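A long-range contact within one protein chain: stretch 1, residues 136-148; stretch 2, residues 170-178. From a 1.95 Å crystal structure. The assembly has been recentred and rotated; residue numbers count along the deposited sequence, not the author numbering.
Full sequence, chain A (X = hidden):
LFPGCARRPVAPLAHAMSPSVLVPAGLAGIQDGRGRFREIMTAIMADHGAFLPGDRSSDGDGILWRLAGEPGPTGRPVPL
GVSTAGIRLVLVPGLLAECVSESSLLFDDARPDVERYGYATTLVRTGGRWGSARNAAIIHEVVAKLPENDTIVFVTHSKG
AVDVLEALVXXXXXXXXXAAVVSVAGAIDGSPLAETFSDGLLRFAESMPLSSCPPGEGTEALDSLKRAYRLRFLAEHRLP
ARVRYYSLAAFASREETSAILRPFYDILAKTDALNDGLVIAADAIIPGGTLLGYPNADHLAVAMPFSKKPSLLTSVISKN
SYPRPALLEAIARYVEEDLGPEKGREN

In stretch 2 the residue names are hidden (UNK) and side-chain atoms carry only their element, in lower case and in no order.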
# COMPACT_ATOMS: atom_id res chain seq x y z
N ALA A 136 -11.46 8.34 -6.07
CA ALA A 136 -11.15 7.95 -7.45
C ALA A 136 -11.30 9.14 -8.40
O ALA A 136 -10.51 9.29 -9.34
CB ALA A 136 -12.06 6.81 -7.89
N ALA A 137 -12.31 9.98 -8.18
CA ALA A 137 -12.48 11.14 -9.04
C ALA A 137 -11.35 12.16 -8.83
O ALA A 137 -10.90 12.81 -9.78
CB ALA A 137 -13.85 11.79 -8.81
N ILE A 138 -10.89 12.30 -7.59
CA ILE A 138 -9.76 13.17 -7.28
C ILE A 138 -8.51 12.72 -8.04
O ILE A 138 -7.82 13.53 -8.67
CB ILE A 138 -9.49 13.19 -5.75
CG1 ILE A 138 -10.63 13.94 -5.06
CG2 ILE A 138 -8.12 13.81 -5.43
CD1 ILE A 138 -10.64 13.84 -3.51
N ILE A 139 -8.27 11.41 -8.00
CA ILE A 139 -7.10 10.82 -8.63
C ILE A 139 -7.17 11.01 -10.15
O ILE A 139 -6.19 11.44 -10.79
CB ILE A 139 -7.00 9.33 -8.27
CG1 ILE A 139 -6.74 9.18 -6.76
CG2 ILE A 139 -5.90 8.67 -9.07
CD1 ILE A 139 -7.03 7.78 -6.23
N HIS A 140 -8.34 10.73 -10.71
CA HIS A 140 -8.61 10.99 -12.11
C HIS A 140 -8.25 12.43 -12.53
O HIS A 140 -7.60 12.65 -13.56
CB HIS A 140 -10.08 10.72 -12.40
CG HIS A 140 -10.45 10.85 -13.84
ND1 HIS A 140 -11.64 11.41 -14.25
CD2 HIS A 140 -9.80 10.47 -14.97
CE1 HIS A 140 -11.70 11.38 -15.57
NE2 HIS A 140 -10.60 10.82 -16.03
N GLU A 141 -8.65 13.42 -11.73
CA GLU A 141 -8.38 14.81 -12.11
C GLU A 141 -6.89 15.17 -11.98
O GLU A 141 -6.36 15.97 -12.76
CB GLU A 141 -9.21 15.78 -11.26
CG GLU A 141 -10.71 15.61 -11.39
CD GLU A 141 -11.20 15.80 -12.82
OE1 GLU A 141 -12.17 15.12 -13.19
OE2 GLU A 141 -10.64 16.64 -13.57
N VAL A 142 -6.22 14.62 -10.98
CA VAL A 142 -4.81 14.90 -10.78
C VAL A 142 -3.98 14.36 -11.96
O VAL A 142 -3.20 15.09 -12.56
CB VAL A 142 -4.27 14.27 -9.46
CG1 VAL A 142 -2.72 14.29 -9.45
CG2 VAL A 142 -4.82 15.02 -8.25
N VAL A 143 -4.16 13.09 -12.27
CA VAL A 143 -3.35 12.45 -13.31
C VAL A 143 -3.58 13.11 -14.68
O VAL A 143 -2.62 13.27 -15.45
CB VAL A 143 -3.64 10.96 -13.36
CG1 VAL A 143 -2.92 10.30 -14.53
CG2 VAL A 143 -3.19 10.34 -12.06
N ALA A 144 -4.81 13.56 -14.92
CA ALA A 144 -5.14 14.28 -16.14
C ALA A 144 -4.28 15.52 -16.35
O ALA A 144 -4.15 15.98 -17.48
CB ALA A 144 -6.63 14.69 -16.16
N LYS A 145 -3.70 16.06 -15.28
CA LYS A 145 -2.92 17.28 -15.36
C LYS A 145 -1.41 17.04 -15.36
O LYS A 145 -0.63 17.97 -15.44
CB LYS A 145 -3.29 18.22 -14.20
CG LYS A 145 -4.73 18.70 -14.24
CD LYS A 145 -5.02 19.63 -13.07
CE LYS A 145 -6.47 20.09 -13.05
NZ LYS A 145 -7.39 18.99 -12.73
N LEU A 146 -1.00 15.78 -15.23
CA LEU A 146 0.41 15.43 -15.23
C LEU A 146 0.92 15.46 -16.67
O LEU A 146 0.13 15.30 -17.58
CB LEU A 146 0.62 14.05 -14.59
CG LEU A 146 0.37 13.99 -13.08
CD1 LEU A 146 0.51 12.59 -12.54
CD2 LEU A 146 1.33 14.95 -12.35
N PRO A 147 2.23 15.71 -16.87
CA PRO A 147 2.80 15.78 -18.22
C PRO A 147 2.52 14.52 -19.03
O PRO A 147 2.65 13.41 -18.52
CB PRO A 147 4.30 15.95 -17.97
CG PRO A 147 4.39 16.52 -16.58
CD PRO A 147 3.27 15.86 -15.83
N GLU A 148 2.12 14.70 -20.29
CA GLU A 148 1.70 13.60 -21.16
C GLU A 148 2.77 12.55 -21.42
O GLU A 148 2.45 11.38 -21.59
CB GLU A 148 1.21 14.15 -22.50
CG GLU A 148 -0.28 14.38 -22.56
CD GLU A 148 -0.72 14.99 -23.88
OE1 GLU A 148 0.13 15.60 -24.57
OE2 GLU A 148 -1.92 14.86 -24.23
N UNK A 170 -13.35 2.84 -13.30
CA UNK A 170 -14.35 3.87 -13.63
C UNK A 170 -13.97 4.74 -14.83
O UNK A 170 -14.84 5.22 -15.55
o UNK A 170 -15.19 4.04 -11.39
c UNK A 170 -14.60 4.78 -12.43
N UNK A 171 -12.68 4.97 -15.02
CA UNK A 171 -12.24 5.93 -16.03
C UNK A 171 -11.30 5.28 -17.03
O UNK A 171 -10.12 5.20 -16.79
o UNK A 171 -14.78 9.48 -11.29
c UNK A 171 -12.41 7.75 -14.26
c UNK A 171 -11.56 7.13 -15.36
c UNK A 171 -14.30 9.11 -13.60
c UNK A 171 -12.11 7.56 -12.92
c UNK A 171 -13.99 8.90 -12.27
c UNK A 171 -12.90 8.12 -11.92
c UNK A 171 -13.51 8.53 -14.58
N UNK A 172 -11.84 4.79 -18.16
CA UNK A 172 -11.00 4.20 -19.20
C UNK A 172 -9.86 5.11 -19.66
O UNK A 172 -8.81 4.63 -20.04
c UNK A 172 -13.28 4.72 -18.48
c UNK A 172 -13.31 3.82 -19.69
c UNK A 172 -11.98 3.96 -20.36
N UNK A 173 -10.06 6.42 -19.64
CA UNK A 173 -8.99 7.31 -20.04
C UNK A 173 -7.83 7.30 -19.03
O UNK A 173 -6.67 7.42 -19.42
o UNK A 173 -10.92 8.49 -18.33
c UNK A 173 -10.26 9.27 -19.04
o UNK A 173 -10.20 10.50 -18.82
c UNK A 173 -9.51 8.73 -20.25
N UNK A 174 -8.14 7.13 -17.74
CA UNK A 174 -7.07 6.97 -16.76
C UNK A 174 -6.35 5.63 -16.97
O UNK A 174 -5.13 5.54 -16.91
c UNK A 174 -5.49 7.80 -14.33
c UNK A 174 -6.60 6.75 -14.26
c UNK A 174 -7.63 7.06 -15.33
c UNK A 174 -7.24 6.74 -12.87
N UNK A 175 -7.11 4.58 -17.23
CA UNK A 175 -6.52 3.26 -17.48
C UNK A 175 -5.54 3.33 -18.64
O UNK A 175 -4.42 2.81 -18.56
c UNK A 175 -7.59 2.24 -17.78
N UNK A 176 -5.97 3.96 -19.73
CA UNK A 176 -5.13 4.08 -20.93
C UNK A 176 -3.87 4.90 -20.65
O UNK A 176 -2.86 4.76 -21.33
c UNK A 176 -5.92 4.69 -22.05
N UNK A 177 -3.93 5.76 -19.65
CA UNK A 177 -2.83 6.63 -19.28
C UNK A 177 -1.81 5.96 -18.33
O UNK A 177 -0.68 6.41 -18.16
n UNK A 177 -0.72 10.52 -18.99
c UNK A 177 -2.40 8.93 -18.20
n UNK A 177 0.91 8.89 -19.13
c UNK A 177 -3.40 7.89 -18.62
c UNK A 177 -1.79 9.63 -19.41
c UNK A 177 0.55 10.14 -18.85
n UNK A 177 1.47 11.02 -18.45
N UNK A 178 -2.24 4.87 -17.69
CA UNK A 178 -1.50 4.31 -16.56
C UNK A 178 -0.66 3.11 -16.97
O UNK A 178 -1.20 2.17 -17.57
c UNK A 178 -2.48 3.90 -15.43
o UNK A 178 -3.21 5.05 -14.99
c UNK A 178 -1.74 3.28 -14.24
O HOH W 1 -1.31 13.11 -17.95

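Position 170 carries one carbon and then one oxygen, unbranched: Ser170. Its CB points toward stretch 1, yet the closest pair, Ser170 OG and Ala136 CB, is 5.5 Å apart, too far for a contact.

At position 171 one carbon leads to a six-carbon ring bearing an oxygen; the ring lies on the imidazole of His140 and its oxygen reaches Ala137, which defines Tyr171. The two rings form an offset stack, with centroids 3.9 Å apart and planes at 10°; the closest atoms are His140 ND1 and Tyr171 CD1, at 3.4 Å. Each CB also sits over the other ring: His140 CB is 4.0 Å from the centroid of the Tyr171 ring, and Tyr171 CB is 4.0 Å from that of His140. At the hydroxyl end, Tyr171 OH is 3.5 Å from Ala137 CB.

Three carbons at position 172 close a ring onto the backbone N, as in proline alone. The CA-to-CB bond of Pro172 points away from stretch 1; the residue follows the N-cap Tyr171 and opens the short helix.

Position 173 has two carbons, the second carrying two oxygens, one of them at His140 NE2: Asp173, with chi1 in the p well. Asp173 OD2 lies at the edge of the imidazole, near its plane, and His140 NE2 donates to Asp173 OD2 at 2.8 Å and a nearly straight 172°. The imidazole is thus engaged twice, by a ring over one face and by an acceptor at its edge.

Four carbons forked at the second, packed against Val143, identify position 174 as Leu174. Its CD1 lies 3.6 Å from Val143 CG1, an apolar contact between two buried side chains.

Positions 175 and 176 show a single carbon each, Ala175 and Ala176, both out of reach of stretch 1.

At position 177 three carbons, passing Val143, lead to a nitrogen and then a carbon with two more nitrogens, one close to Pro147 O: Arg177. Its CG lies 4.0 Å from Val143 CG1. Arg177 NH2 gives a weak bond to Pro147 O, 2.7 Å long but bent to 116°. Water 1 accepts from Arg177 NE at 2.9 Å and donates to Val143 O at 2.8 Å and Leu146 O at 2.6 Å, tying the arginine to the turn from Val143 to Leu146.

Position 178 has one carbon bearing an oxygen and a carbon, Thr178; its OG1 donates to Leu174 O at 2.8 Å, within its own stretch.

The helix axes cross at 54° and come no closer than 10.3 Å, so side chains bridge the gap. Tyr171 and Asp173 hold His140, Leu174 packs on Val143, and Arg177 reaches the carbonyls at and after the end of the first helix, weakly at Pro147 O and through water 1 at Val143 O and Leu146 O. The two stretches bury 505 Å², both sides summed.

Stretch 2, residues 170-178: SYPDLAART
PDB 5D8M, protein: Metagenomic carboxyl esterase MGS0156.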